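Flavoenzyme PA4991 (Pseudomonas aeruginosa PAO1, PDB 5EZ7) probably works as a flavin-dependent oxidoreductase that binds one FAD per subunit, acts on a still unknown substrate and is essential for growth in cystic fibrosis sputum. Local coordinates at residues W21-R25 with A350-D355; A68-I72 with R327-A331; Q221-Q225 with L340-P344. The contacts are given in a common frame with arbitrary orientation. Residue numbers count along the deposited sequence, not the author numbering.

Contact 1 of 3, residues W21-R25 with A350-D355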
loop_
_atom_site.group_PDB
_atom_site.type_symbol
_atom_site.label_atom_id
_atom_site.label_comp_id
_atom_site.label_asym_id
_atom_site.label_seq_id
_atom_site.Cartn_x
_atom_site.Cartn_y
_atom_site.Cartn_z
ATOM N N TRP A 21 -2.008 -9.377 -0.550
ATOM C CA TRP A 21 -0.743 -10.043 -0.330
ATOM C C TRP A 21 -1.029 -11.225 0.511
ATOM O O TRP A 21 -0.664 -12.313 0.159
ATOM C CB TRP A 21 0.291 -9.134 0.348
ATOM C CG TRP A 21 1.630 -9.762 0.444
ATOM C CD1 TRP A 21 2.000 -10.757 1.277
ATOM C CD2 TRP A 21 2.778 -9.459 -0.359
ATOM N NE1 TRP A 21 3.310 -11.105 1.042
ATOM C CE2 TRP A 21 3.815 -10.296 0.067
ATOM C CE3 TRP A 21 3.028 -8.548 -1.399
ATOM C CZ2 TRP A 21 5.085 -10.271 -0.512
ATOM C CZ3 TRP A 21 4.294 -8.512 -1.961
ATOM C CH2 TRP A 21 5.312 -9.362 -1.514
ATOM N N LEU A 22 -1.735 -11.015 1.616
ATOM C CA LEU A 22 -2.153 -12.127 2.490
ATOM C C LEU A 22 -2.918 -13.167 1.716
ATOM O O LEU A 22 -2.698 -14.359 1.898
ATOM C CB LEU A 22 -3.048 -11.627 3.615
ATOM C CG LEU A 22 -3.759 -12.682 4.503
ATOM C CD1 LEU A 22 -2.731 -13.497 5.295
ATOM C CD2 LEU A 22 -4.775 -12.009 5.436
ATOM N N ASN A 23 -3.847 -12.730 0.887
ATOM C CA ASN A 23 -4.619 -13.700 0.107
ATOM C C ASN A 23 -3.688 -14.571 -0.733
ATOM O O ASN A 23 -3.850 -15.772 -0.818
ATOM C CB ASN A 23 -5.627 -12.977 -0.777
ATOM C CG ASN A 23 -6.642 -13.911 -1.429
ATOM O OD1 ASN A 23 -7.231 -14.758 -0.755
ATOM N ND2 ASN A 23 -6.892 -13.724 -2.721
ATOM N N ALA A 24 -2.697 -13.952 -1.358
ATOM C CA ALA A 24 -1.816 -14.681 -2.223
ATOM C C ALA A 24 -0.959 -15.707 -1.442
ATOM O O ALA A 24 -0.779 -16.828 -1.897
ATOM C CB ALA A 24 -0.948 -13.705 -2.978
ATOM N N ARG A 25 -0.434 -15.305 -0.296
ATOM C CA ARG A 25 0.262 -16.196 0.611
ATOM C C ARG A 25 -0.574 -17.424 1.049
ATOM O O ARG A 25 -0.082 -18.572 1.034
ATOM C CB ARG A 25 0.722 -15.408 1.848
ATOM C CG ARG A 25 1.930 -14.496 1.576
ATOM C CD ARG A 25 3.293 -15.207 1.689
ATOM N NE ARG A 25 3.471 -15.620 3.087
ATOM C CZ ARG A 25 3.830 -14.811 4.099
ATOM N NH1 ARG A 25 4.166 -13.511 3.923
ATOM N NH2 ARG A 25 3.871 -15.314 5.320
ATOM N N ALA A 350 3.484 -5.129 4.155
ATOM C CA ALA A 350 2.403 -6.056 3.863
ATOM C C ALA A 350 2.833 -7.505 4.054
ATOM O O ALA A 350 2.058 -8.278 4.576
ATOM C CB ALA A 350 1.856 -5.859 2.476
ATOM N N PRO A 351 4.074 -7.874 3.680
ATOM C CA PRO A 351 4.486 -9.250 3.965
ATOM C C PRO A 351 4.621 -9.604 5.478
ATOM O O PRO A 351 4.574 -10.781 5.843
ATOM C CB PRO A 351 5.848 -9.372 3.246
ATOM C CG PRO A 351 5.986 -8.164 2.388
ATOM C CD PRO A 351 5.147 -7.112 3.021
ATOM N N ASP A 352 4.835 -8.605 6.327
ATOM C CA ASP A 352 4.892 -8.790 7.771
ATOM C C ASP A 352 3.466 -8.973 8.304
ATOM O O ASP A 352 3.235 -9.746 9.237
ATOM C CB ASP A 352 5.619 -7.605 8.454
ATOM C CG ASP A 352 5.799 -7.814 9.951
ATOM O OD1 ASP A 352 6.562 -8.742 10.330
ATOM O OD2 ASP A 352 5.164 -7.083 10.764
ATOM N N PHE A 353 2.512 -8.286 7.694
ATOM C CA PHE A 353 1.090 -8.444 8.055
ATOM C C PHE A 353 0.632 -9.864 7.772
ATOM O O PHE A 353 0.097 -10.510 8.668
ATOM C CB PHE A 353 0.207 -7.412 7.349
ATOM C CG PHE A 353 -1.266 -7.566 7.619
ATOM C CD1 PHE A 353 -1.828 -7.103 8.809
ATOM C CD2 PHE A 353 -2.103 -8.148 6.684
ATOM C CE1 PHE A 353 -3.180 -7.230 9.064
ATOM C CE2 PHE A 353 -3.469 -8.274 6.930
ATOM C CZ PHE A 353 -4.000 -7.828 8.124
ATOM N N ALA A 354 0.892 -10.351 6.556
ATOM C CA ALA A 354 0.725 -11.757 6.220
ATOM C C ALA A 354 1.395 -12.725 7.216
ATOM O O ALA A 354 0.744 -13.624 7.696
ATOM C CB ALA A 354 1.162 -12.038 4.785
ATOM N N ASP A 355 2.671 -12.537 7.527
ATOM C CA ASP A 355 3.380 -13.400 8.535
ATOM C C ASP A 355 2.658 -13.437 9.870
ATOM O O ASP A 355 2.594 -14.493 10.482
ATOM C CB ASP A 355 4.801 -12.915 8.844
ATOM C CG ASP A 355 5.750 -13.005 7.651
ATOM O OD1 ASP A 355 5.551 -13.860 6.761
ATOM O OD2 ASP A 355 6.720 -12.198 7.600
#

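Contact 2 of 3, residues A68-I72 with R327-A331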
loop_
_atom_site.group_PDB
_atom_site.type_symbol
_atom_site.label_atom_id
_atom_site.label_comp_id
_atom_site.label_asym_id
_atom_site.label_seq_id
_atom_site.Cartn_x
_atom_site.Cartn_y
_atom_site.Cartn_z
ATOM N N ALA A 68 12.289 -4.025 17.307
ATOM C CA ALA A 68 11.057 -3.749 16.532
ATOM C C ALA A 68 11.406 -3.431 15.069
ATOM O O ALA A 68 10.841 -4.014 14.129
ATOM C CB ALA A 68 10.278 -2.591 17.160
ATOM N N SER A 69 12.379 -2.536 14.899
ATOM C CA SER A 69 12.907 -2.150 13.582
ATOM C C SER A 69 13.556 -3.296 12.749
ATOM O O SER A 69 14.056 -3.028 11.647
ATOM C CB SER A 69 13.898 -0.969 13.747
ATOM O OG SER A 69 13.933 -0.135 12.601
ATOM N N GLU A 70 13.562 -4.543 13.250
ATOM C CA GLU A 70 13.994 -5.695 12.438
ATOM C C GLU A 70 13.044 -5.955 11.269
ATOM O O GLU A 70 13.512 -6.270 10.173
ATOM C CB GLU A 70 14.161 -6.998 13.263
ATOM C CG GLU A 70 15.294 -7.918 12.771
ATOM C CD GLU A 70 16.036 -8.638 13.898
ATOM O OE1 GLU A 70 15.413 -9.484 14.574
ATOM O OE2 GLU A 70 17.247 -8.367 14.110
ATOM N N ALA A 71 11.729 -5.824 11.497
ATOM C CA ALA A 71 10.740 -6.271 10.516
ATOM C C ALA A 71 10.865 -5.480 9.210
ATOM O O ALA A 71 11.025 -6.061 8.146
ATOM C CB ALA A 71 9.344 -6.176 11.089
ATOM N N ILE A 72 10.847 -4.154 9.314
ATOM C CA ILE A 72 11.060 -3.267 8.165
ATOM C C ILE A 72 12.416 -3.448 7.442
ATOM O O ILE A 72 12.461 -3.383 6.217
ATOM C CB ILE A 72 10.847 -1.775 8.553
ATOM C CG1 ILE A 72 10.749 -0.882 7.329
ATOM C CG2 ILE A 72 11.964 -1.257 9.437
ATOM C CD1 ILE A 72 9.493 -1.107 6.544
ATOM N N ARG A 327 4.189 -2.470 18.199
ATOM C CA ARG A 327 5.623 -2.341 17.949
ATOM C C ARG A 327 5.769 -1.449 16.714
ATOM O O ARG A 327 5.211 -1.771 15.666
ATOM C CB ARG A 327 6.227 -3.716 17.679
ATOM C CG ARG A 327 6.385 -4.556 18.925
ATOM C CD ARG A 327 7.047 -5.871 18.615
ATOM N NE ARG A 327 7.460 -6.523 19.854
ATOM C CZ ARG A 327 8.323 -7.540 19.945
ATOM N NH1 ARG A 327 8.878 -8.075 18.855
ATOM N NH2 ARG A 327 8.626 -8.041 21.144
ATOM N N PRO A 328 6.488 -0.322 16.818
ATOM C CA PRO A 328 6.485 0.655 15.722
ATOM C C PRO A 328 6.771 0.223 14.254
ATOM O O PRO A 328 5.861 0.346 13.408
ATOM C CB PRO A 328 7.470 1.710 16.214
ATOM C CG PRO A 328 7.203 1.737 17.677
ATOM C CD PRO A 328 6.986 0.290 18.067
ATOM N N ASP A 329 7.963 -0.261 13.893
ATOM C CA ASP A 329 8.204 -0.540 12.429
ATOM C C ASP A 329 7.693 -1.933 12.045
ATOM O O ASP A 329 8.411 -2.725 11.436
ATOM C CB ASP A 329 9.692 -0.422 12.054
ATOM C CG ASP A 329 10.310 0.951 12.397
ATOM O OD1 ASP A 329 9.670 1.983 12.134
ATOM O OD2 ASP A 329 11.467 0.994 12.902
ATOM N N ASN A 330 6.449 -2.222 12.440
ATOM C CA ASN A 330 5.804 -3.554 12.273
ATOM C C ASN A 330 4.376 -3.383 11.829
ATOM O O ASN A 330 3.755 -2.332 12.064
ATOM C CB ASN A 330 5.780 -4.358 13.569
ATOM C CG ASN A 330 7.160 -4.673 14.088
ATOM O OD1 ASN A 330 7.679 -5.764 13.856
ATOM N ND2 ASN A 330 7.768 -3.718 14.790
ATOM N N ALA A 331 3.854 -4.409 11.173
ATOM C CA ALA A 331 2.443 -4.474 10.908
ATOM C C ALA A 331 1.768 -4.616 12.258
ATOM O O ALA A 331 2.410 -5.004 13.223
ATOM C CB ALA A 331 2.128 -5.682 10.033
#

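Contact 3 of 3, residues Q221-Q225 with L340-P344. With FAD (flavin-adenine dinucleotide), chain B.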
loop_
_atom_site.group_PDB
_atom_site.type_symbol
_atom_site.label_atom_id
_atom_site.label_comp_id
_atom_site.label_asym_id
_atom_site.label_seq_id
_atom_site.Cartn_x
_atom_site.Cartn_y
_atom_site.Cartn_z
ATOM N N GLN A 221 -12.564 -1.957 19.869
ATOM C CA GLN A 221 -11.148 -2.279 19.769
ATOM C C GLN A 221 -10.895 -3.218 18.617
ATOM O O GLN A 221 -11.785 -3.996 18.246
ATOM C CB GLN A 221 -10.661 -2.922 21.074
ATOM C CG GLN A 221 -10.691 -1.961 22.239
ATOM C CD GLN A 221 -10.144 -0.603 21.828
ATOM O OE1 GLN A 221 -10.789 0.417 22.021
ATOM N NE2 GLN A 221 -8.949 -0.587 21.242
ATOM N N PRO A 222 -9.722 -3.133 17.997
ATOM C CA PRO A 222 -8.721 -2.043 18.179
ATOM C C PRO A 222 -9.122 -0.698 17.550
ATOM O O PRO A 222 -9.684 -0.678 16.454
ATOM C CB PRO A 222 -7.509 -2.585 17.453
ATOM C CG PRO A 222 -8.080 -3.476 16.366
ATOM C CD PRO A 222 -9.385 -4.032 16.879
ATOM N N ALA A 223 -8.776 0.413 18.211
ATOM C CA ALA A 223 -9.142 1.757 17.758
ATOM C C ALA A 223 -8.208 2.163 16.632
ATOM O O ALA A 223 -7.086 1.682 16.561
ATOM C CB ALA A 223 -9.099 2.760 18.895
ATOM N N MET A 224 -8.680 3.061 15.775
ATOM C CA MET A 224 -7.986 3.457 14.576
ATOM C C MET A 224 -7.749 4.937 14.635
ATOM O O MET A 224 -8.577 5.653 15.220
ATOM C CB MET A 224 -8.874 3.165 13.367
ATOM C CG MET A 224 -8.137 3.246 12.035
ATOM S SD MET A 224 -9.235 2.793 10.681
ATOM C CE MET A 224 -10.171 4.328 10.551
ATOM N N GLN A 225 -6.651 5.399 14.024
ATOM C CA GLN A 225 -6.441 6.839 13.799
ATOM C C GLN A 225 -6.294 7.094 12.301
ATOM O O GLN A 225 -5.997 6.194 11.535
ATOM C CB GLN A 225 -5.228 7.412 14.569
ATOM C CG GLN A 225 -3.868 6.805 14.165
ATOM C CD GLN A 225 -2.662 7.456 14.845
ATOM O OE1 GLN A 225 -2.825 8.324 15.641
ATOM N NE2 GLN A 225 -1.455 7.046 14.491
ATOM N N LEU A 340 -9.821 -11.527 12.981
ATOM C CA LEU A 340 -8.464 -11.005 12.940
ATOM C C LEU A 340 -8.587 -9.709 12.210
ATOM O O LEU A 340 -9.340 -9.616 11.288
ATOM C CB LEU A 340 -7.527 -11.955 12.200
ATOM C CG LEU A 340 -7.187 -13.246 12.963
ATOM C CD1 LEU A 340 -6.738 -14.339 12.030
ATOM C CD2 LEU A 340 -6.097 -13.042 13.999
ATOM N N VAL A 341 -7.857 -8.697 12.634
ATOM C CA VAL A 341 -8.032 -7.373 12.096
ATOM C C VAL A 341 -6.744 -6.561 12.223
ATOM O O VAL A 341 -6.070 -6.573 13.285
ATOM C CB VAL A 341 -9.175 -6.635 12.848
ATOM C CG1 VAL A 341 -8.986 -6.686 14.386
ATOM C CG2 VAL A 341 -9.312 -5.194 12.364
ATOM N N GLY A 342 -6.420 -5.812 11.179
ATOM C CA GLY A 342 -5.274 -4.962 11.295
ATOM C C GLY A 342 -4.934 -4.095 10.145
ATOM O O GLY A 342 -5.719 -3.929 9.211
ATOM N N TRP A 343 -3.732 -3.528 10.273
ATOM C CA TRP A 343 -3.185 -2.552 9.358
ATOM C C TRP A 343 -1.686 -2.796 9.170
ATOM O O TRP A 343 -0.998 -3.076 10.123
ATOM C CB TRP A 343 -3.396 -1.179 9.944
ATOM C CG TRP A 343 -4.841 -0.778 10.130
ATOM C CD1 TRP A 343 -5.665 -0.204 9.195
ATOM C CD2 TRP A 343 -5.594 -0.841 11.336
ATOM N NE1 TRP A 343 -6.900 0.088 9.755
ATOM C CE2 TRP A 343 -6.880 -0.304 11.065
ATOM C CE3 TRP A 343 -5.308 -1.273 12.628
ATOM C CZ2 TRP A 343 -7.870 -0.230 12.029
ATOM C CZ3 TRP A 343 -6.280 -1.184 13.580
ATOM C CH2 TRP A 343 -7.555 -0.678 13.277
ATOM N N PRO A 344 -1.176 -2.680 7.941
ATOM C CA PRO A 344 0.250 -2.878 7.696
ATOM C C PRO A 344 1.108 -1.728 8.175
ATOM O O PRO A 344 2.241 -1.956 8.523
ATOM C CB PRO A 344 0.325 -3.035 6.173
ATOM C CG PRO A 344 -0.831 -2.298 5.657
ATOM C CD PRO A 344 -1.913 -2.425 6.697
HETATM P PA FAD B . -5.930 0.120 1.660
HETATM O O1A FAD B . -4.995 0.191 0.497
HETATM O O2A FAD B . -6.624 1.356 2.161
HETATM O O5B FAD B . -7.003 -0.993 1.308
HETATM C C5B FAD B . -8.185 -1.177 2.062
HETATM C C4B FAD B . -9.201 -1.760 1.103
HETATM O O4B FAD B . -10.370 -2.159 1.838
HETATM C C3B FAD B . -9.620 -0.741 0.039
HETATM O O3B FAD B . -9.410 -1.259 -1.276
HETATM C C2B FAD B . -11.088 -0.505 0.342
HETATM O O2B FAD B . -11.899 -0.235 -0.799
HETATM C C1B FAD B . -11.493 -1.793 1.063
HETATM N N9A FAD B . -12.638 -1.620 1.964
HETATM C C8A FAD B . -12.837 -0.603 2.820
HETATM N N7A FAD B . -13.998 -0.776 3.476
HETATM C C5A FAD B . -14.548 -1.918 3.048
HETATM C C6A FAD B . -15.782 -2.659 3.344
HETATM N N6A FAD B . -16.627 -2.172 4.264
HETATM N N1A FAD B . -16.008 -3.814 2.696
HETATM C C2A FAD B . -15.140 -4.285 1.781
HETATM N N3A FAD B . -13.992 -3.655 1.455
HETATM C C4A FAD B . -13.656 -2.483 2.048
HETATM N N1 FAD B . 4.027 2.823 2.367
HETATM C C2 FAD B . 5.248 2.444 1.932
HETATM O O2 FAD B . 5.748 1.384 2.378
HETATM N N3 FAD B . 5.946 3.163 1.037
HETATM C C4 FAD B . 5.485 4.300 0.521
HETATM O O4 FAD B . 6.146 4.944 -0.318
HETATM C C4X FAD B . 4.164 4.777 0.944
HETATM N N5 FAD B . 3.647 5.921 0.460
HETATM C C5X FAD B . 2.429 6.342 0.846
HETATM C C6 FAD B . 1.925 7.520 0.308
HETATM C C7 FAD B . 0.678 7.985 0.675
HETATM C C7M FAD B . 0.149 9.249 0.067
HETATM C C8 FAD B . -0.141 7.202 1.634
HETATM C C8M FAD B . -1.521 7.651 2.066
HETATM C C9 FAD B . 0.368 6.036 2.175
HETATM C C9A FAD B . 1.630 5.561 1.825
HETATM N N10 FAD B . 2.178 4.359 2.357
HETATM C C10 FAD B . 3.439 3.938 1.921
HETATM C "C1'" FAD B . 1.442 3.531 3.298
HETATM C "C2'" FAD B . 0.605 2.546 2.501
HETATM O "O2'" FAD B . -0.048 3.183 1.395
HETATM C "C3'" FAD B . -0.412 1.850 3.395
HETATM O "O3'" FAD B . 0.244 1.451 4.615
HETATM C "C4'" FAD B . -0.993 0.618 2.704
HETATM O "O4'" FAD B . -1.211 0.846 1.312
HETATM C "C5'" FAD B . -2.315 0.208 3.323
HETATM O "O5'" FAD B . -2.733 -1.037 2.748
HETATM P P FAD B . -4.160 -1.632 3.152
HETATM O O1P FAD B . -4.492 -2.753 2.201
HETATM O O2P FAD B . -4.107 -1.882 4.616
HETATM O O3P FAD B . -5.138 -0.374 2.972
#

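Contact 1 of 3, residues W21-R25 with A350-D355
A short salt bridge, Arg25 NH2 to Asp355 OD1 at 2.6 Å, ties the two helices together at the partly exposed end of their interface. Arg25 NH1 adds a weak hydrogen bond to Pro351 O at 3.4 Å, a carbonyl that also accepts the helical bond from Asp355 N. Both charges have second partners: Arg25 pairs with Glu88 and Asp355 with Arg78 of helix 75-82. The guanidinium lays one face over Ala354, whose CB is 3.5 Å from Arg25 NH1. Alanine's small side chain lets the backbones close to 4.7 Å between Leu22 CA and Ala354 CA. Deeper in, the flat indole of Trp21 gives Pro351 a broad face, and Pro351 CA makes a CH-pi contact over its five-membered ring. Branched Leu22 fills the space beside Ala354 and Phe353, its CD2 4.2 Å from Phe353 CE2. The helix segments cross at -52° with axes 9.0 Å apart. The contact packs helix 350-364 against helix 17-28, the FAD-binding helix of a Rossmann-type dinucleotide-binding fold.

Contact 2 of 3, residues A68-I72 with R327-A331
Beside the flavin pocket, the loop joining strands 309-320 and 332-336 meets the start of helix 70-73; Ile72 packs on Ala348, an FAD-binding residue. Asp329 is the centre of an inverse gamma turn, which presents its side chain to the helix start. There Ser69 OG donates a hydrogen bond to Asp329 OD2 at 2.7 Å, the short side chains of serine and aspartate being just long enough to span backbones whose CA atoms are 5.1 Å apart. Asn330 works through its amide: ND2 gives weak hydrogen bonds to Ala68 O at 3.2 Å and, within its own loop, to Arg327 O at 3.3 Å. Ala71 CB approaches Asn330 OD1 to 3.3 Å, a closeness that its single methyl permits. Ile72 CG2 rests 3.6 Å from Asp329 CB, placing branched aliphatic bulk where the contact becomes buried. The chemistry implies a mainly polar join between an irregular loop and the beginning of a short helix, with the buried Ile72 as its apolar part, its side chain about 6 Å from FAD.

Contact 3 of 3, residues Q221-Q225 with L340-P344
Trp343 dominates this interface, burying 87 Å² of its surface against residues 221-225. Its chi1 of -63° (m) and chi2 of -86° swing the indole across to the facing segment, while NE1 is satisfied by the carbonyl of Gly207. Met224 runs extended through chi1 and chi2 (both t), then turns at chi3 (p); its CG comes 3.5 Å from Trp343 CZ2, and SD makes an oblique Met-aromatic contact, 4.6 Å from the centroid of the five-membered ring. An unbranched, pliable thioether fits well along so broad an aromatic. Pro222 follows a cis peptide bond and directs its ring inward: CD meets Val341 CG1 at 3.7 Å, and CG lies 4.0 Å from Trp343 CZ3. Val341, with chi1 near 51° (p), offers that methyl to the proline. Directly after Trp343, Pro344 CD approaches FAD O2P to 3.1 Å. Apolar shape-matching thus joins two sheets: strand 339-343 of the Rossmann-type sheet, with parallel strands 10-13 and 33-37, and strand 224-236 of the separate eight-stranded sheet.

Contacts 1 and 3 are mostly buried, whereas contact 2 is partly exposed, and their chemistry follows: contact 1 has a buried helix-helix core with a salt bridge at its partly exposed end, contact 2 joins a loop to the start of a short helix through a serine-aspartate bond and a weak asparagine-to-carbonyl bond, and contact 3 is carried by apolar side chains, with backbone carbonyls near the indole. Helix 350-364 links them. Asp352 OD2 probably accepts a hydrogen bond from Ala331 N of contact 2 (3.0 Å), while Phe353 CE1 packs 3.8 Å from Gly342 C of contact 3. Ala331 CB also sits 4.0 Å from Pro344 O, bringing contacts 2 and 3 together.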